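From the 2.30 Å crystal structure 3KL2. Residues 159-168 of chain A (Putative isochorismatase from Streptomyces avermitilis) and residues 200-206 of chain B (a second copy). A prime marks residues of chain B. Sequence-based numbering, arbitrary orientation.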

# COMPACT_ATOMS: atom_id res chain seq x y z
N PHE A 159 -16.52 -15.35 -0.51
CA PHE A 159 -17.13 -15.03 0.78
C PHE A 159 -16.31 -13.92 1.43
O PHE A 159 -15.10 -13.78 1.14
N LEU A 160 -16.92 -13.08 2.27
CA LEU A 160 -18.34 -12.83 2.33
C LEU A 160 -18.69 -11.65 1.45
O LEU A 160 -17.97 -10.64 1.47
N THR A 161 -19.83 -11.75 0.76
CA THR A 161 -20.35 -10.68 -0.07
C THR A 161 -20.11 -9.27 0.45
O THR A 161 -19.61 -8.45 -0.30
N ASN A 162 -20.49 -8.98 1.70
CA ASN A 162 -20.35 -7.61 2.22
C ASN A 162 -19.11 -7.38 3.06
O ASN A 162 -18.92 -6.29 3.57
N CYS A 163 -18.26 -8.39 3.17
CA CYS A 163 -17.07 -8.27 3.97
C CYS A 163 -15.83 -8.32 3.07
O CYS A 163 -15.54 -7.35 2.38
N CYS A 164 -15.16 -9.47 3.04
CA CYS A 164 -13.95 -9.71 2.26
C CYS A 164 -14.14 -9.49 0.75
O CYS A 164 -13.24 -8.99 0.09
N VAL A 165 -15.29 -9.87 0.20
CA VAL A 165 -15.50 -9.66 -1.22
C VAL A 165 -15.62 -8.16 -1.49
O VAL A 165 -14.95 -7.60 -2.36
N GLU A 166 -16.43 -7.50 -0.68
CA GLU A 166 -16.56 -6.08 -0.87
C GLU A 166 -15.25 -5.32 -0.62
O GLU A 166 -14.95 -4.36 -1.32
N SER A 167 -14.47 -5.75 0.37
CA SER A 167 -13.22 -5.04 0.68
C SER A 167 -12.20 -5.15 -0.46
O SER A 167 -11.55 -4.17 -0.82
N THR A 168 -12.10 -6.35 -1.02
CA THR A 168 -11.26 -6.60 -2.14
C THR A 168 -11.69 -5.85 -3.40
O THR A 168 -10.86 -5.42 -4.17
N TYR B 200 -25.15 -2.91 9.32
CA TYR B 200 -24.51 -4.13 8.92
C TYR B 200 -22.97 -4.03 8.84
O TYR B 200 -22.26 -4.95 9.24
N ASP B 201 -22.45 -2.98 8.24
CA ASP B 201 -21.01 -3.00 7.89
C ASP B 201 -20.13 -2.31 8.92
O ASP B 201 -19.06 -2.79 9.20
N PHE B 202 -20.59 -1.21 9.50
CA PHE B 202 -19.77 -0.47 10.44
C PHE B 202 -19.30 -1.32 11.63
O PHE B 202 -18.16 -1.16 12.06
N PRO B 203 -20.18 -2.15 12.21
CA PRO B 203 -19.73 -3.01 13.33
C PRO B 203 -18.63 -4.02 12.98
O PRO B 203 -17.85 -4.38 13.83
N MET B 204 -18.57 -4.47 11.74
CA MET B 204 -17.53 -5.38 11.31
C MET B 204 -16.14 -4.72 11.37
O MET B 204 -15.15 -5.42 11.56
N PHE B 205 -16.05 -3.40 11.20
CA PHE B 205 -14.74 -2.74 10.99
C PHE B 205 -14.44 -1.58 11.87
O PHE B 205 -13.41 -0.94 11.67
N SER B 206 -15.29 -1.29 12.85
CA SER B 206 -15.11 -0.10 13.69
C SER B 206 -15.86 -0.25 14.96
O SER B 206 -16.66 -1.14 15.07

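Met204′ lies at the apolar centre of this contact. Its CA-to-CB bond points toward chain A, with chi1 at m and chi2 at t. Chi3 is 134°, between wells. This turn brings the terminal methyl against the chain A loop just before the helix. Met204′ CE lies 3.2 Å from Cys163 CB, a tight approach for two carbon atoms. Met204′ CE is also 4.3 Å from Leu160 CD1, a looser contact. Leu160 also points toward the other stretch, with chi1 m and chi2 t, but little of its surface is covered here. A cis peptide bond precedes it.

Cys163 lies between Met204′ and the aromatic ring of Phe205′. Its CA-to-CB bond runs sideways to chain B, and chi1 is t. Cys163 CB and Cys163 SG both lie close to Met204′ CE, at 3.2 and 3.4 Å. Cys163 SG is also 3.8 Å from Phe205′ CZ. Cys163 SG is 5.0 Å from the centroid of the Phe205′ ring and 57° off the ring normal. The approach is therefore oblique. Phe205′ points toward chain A with chi1 m and chi2 -85°, so the tip of its ring leads into the contact.

The same ring tip meets Ser167, one turn further along. Ser167 OG is 3.9 Å from Phe205′ CZ, again oblique to the ring. Ser167 points toward chain B in the m rotamer. Ser167 OG also lies 3.2 Å from the backbone atom Cys163 O, and the hydroxyl is hydrogen-bonded elsewhere in the structure. Its contact with the ring is thus made by a polar group that is already satisfied.

The loop that carries Leu160, Asn162 and Cys163 is braced by its own backbone. Leu160 to Cys163 form a type I turn, with Cys163 N donating to Leu160 O at 2.8 Å. Cys163 is also the N-cap residue of the helix that follows. Cys164, the first residue of that helix, points away from chain B and makes no contact with it.

Asn162 marks the passage from the apolar centre to the polar edge. It points toward chain B, with chi1 p and chi2 -40°. Asn162 ND2 is 4.2 Å from Met204′ SD, so the amide borders the thioether. Asn162 ND2 also donates a hydrogen bond to Asp201′ OD1, at 3.1 Å with an N-H...O angle of 158°. This is the only hydrogen bond between the two stretches. Asp201′ points toward chain A with chi1 m and chi2 -26°, which presents OD1 to the amide.

The outer polar contact is less favourable. Glu166 points toward chain B with chi1 and chi2 both t and chi3 -59°. Glu166 OE2 comes within 4.4 Å of Asp201′ OD2, placing two acidic groups close together. Glu166 OE2 has a hydrogen-bond partner just beyond one of the stretches. Tyr200′ starts toward chain A, chi1 m, but the end of its side chain leads away.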

# COMPACT_ATOMS: atom_id res chain seq x y z
CB PHE A 159 -17.01 -16.23 1.71
CG PHE A 159 -17.72 -17.48 1.25
CD1 PHE A 159 -18.99 -17.78 1.72
CD2 PHE A 159 -17.08 -18.38 0.42
CE1 PHE A 159 -19.62 -18.94 1.38
CE2 PHE A 159 -17.68 -19.54 0.07
CZ PHE A 159 -18.97 -19.83 0.54
CB LEU A 160 -18.76 -12.46 3.73
CG LEU A 160 -18.60 -13.56 4.76
CD1 LEU A 160 -18.53 -12.94 6.18
CD2 LEU A 160 -19.71 -14.57 4.61
CB THR A 161 -21.84 -10.78 -0.18
OG1 THR A 161 -22.19 -12.06 -0.71
CG2 THR A 161 -22.37 -9.67 -1.09
CB ASN A 162 -21.60 -7.13 2.99
CG ASN A 162 -21.96 -8.04 4.14
OD1 ASN A 162 -21.88 -9.27 4.02
ND2 ASN A 162 -22.30 -7.46 5.27
CB CYS A 163 -17.08 -9.31 5.07
SG CYS A 163 -15.85 -8.97 6.34
CB CYS A 164 -13.45 -11.15 2.52
SG CYS A 164 -13.53 -11.64 4.31
CB VAL A 165 -16.73 -10.41 -1.79
CG1 VAL A 165 -17.03 -9.90 -3.17
CG2 VAL A 165 -16.51 -11.93 -1.80
CB GLU A 166 -17.69 -5.53 -0.04
CG GLU A 166 -18.30 -4.30 -0.66
CD GLU A 166 -19.44 -3.72 0.15
OE1 GLU A 166 -20.40 -4.45 0.38
OE2 GLU A 166 -19.36 -2.54 0.54
CB SER A 167 -12.60 -5.55 1.93
OG SER A 167 -13.34 -5.12 3.01
CB THR A 168 -11.27 -8.09 -2.42
OG1 THR A 168 -10.80 -8.78 -1.25
CG2 THR A 168 -10.41 -8.44 -3.69
CB TYR B 200 -24.99 -4.54 7.52
CG TYR B 200 -26.47 -4.75 7.32
CD1 TYR B 200 -27.34 -4.95 8.40
CD2 TYR B 200 -26.99 -4.80 6.02
CE1 TYR B 200 -28.73 -5.18 8.18
CE2 TYR B 200 -28.34 -5.02 5.80
CZ TYR B 200 -29.22 -5.21 6.87
OH TYR B 200 -30.58 -5.44 6.62
CB ASP B 201 -20.74 -2.42 6.51
CG ASP B 201 -21.40 -3.23 5.36
OD1 ASP B 201 -21.64 -4.44 5.52
OD2 ASP B 201 -21.70 -2.62 4.29
CB PHE B 202 -20.49 0.78 10.97
CG PHE B 202 -20.39 2.00 10.08
CD1 PHE B 202 -20.46 3.29 10.64
CD2 PHE B 202 -20.28 1.89 8.71
CE1 PHE B 202 -20.40 4.40 9.85
CE2 PHE B 202 -20.21 3.01 7.92
CZ PHE B 202 -20.27 4.26 8.49
CB PRO B 203 -21.03 -3.73 13.80
CG PRO B 203 -22.14 -2.89 13.31
CD PRO B 203 -21.64 -2.23 12.02
CB MET B 204 -17.78 -5.90 9.89
CG MET B 204 -18.83 -7.07 9.72
SD MET B 204 -19.05 -7.21 7.92
CE MET B 204 -18.96 -8.94 7.66
CB PHE B 205 -14.58 -2.24 9.56
CG PHE B 205 -14.76 -3.29 8.50
CD1 PHE B 205 -13.71 -4.10 8.13
CD2 PHE B 205 -15.97 -3.42 7.83
CE1 PHE B 205 -13.87 -5.06 7.13
CE2 PHE B 205 -16.15 -4.38 6.82
CZ PHE B 205 -15.09 -5.20 6.46
CB SER B 206 -15.63 1.15 12.96
OG SER B 206 -17.05 1.11 12.79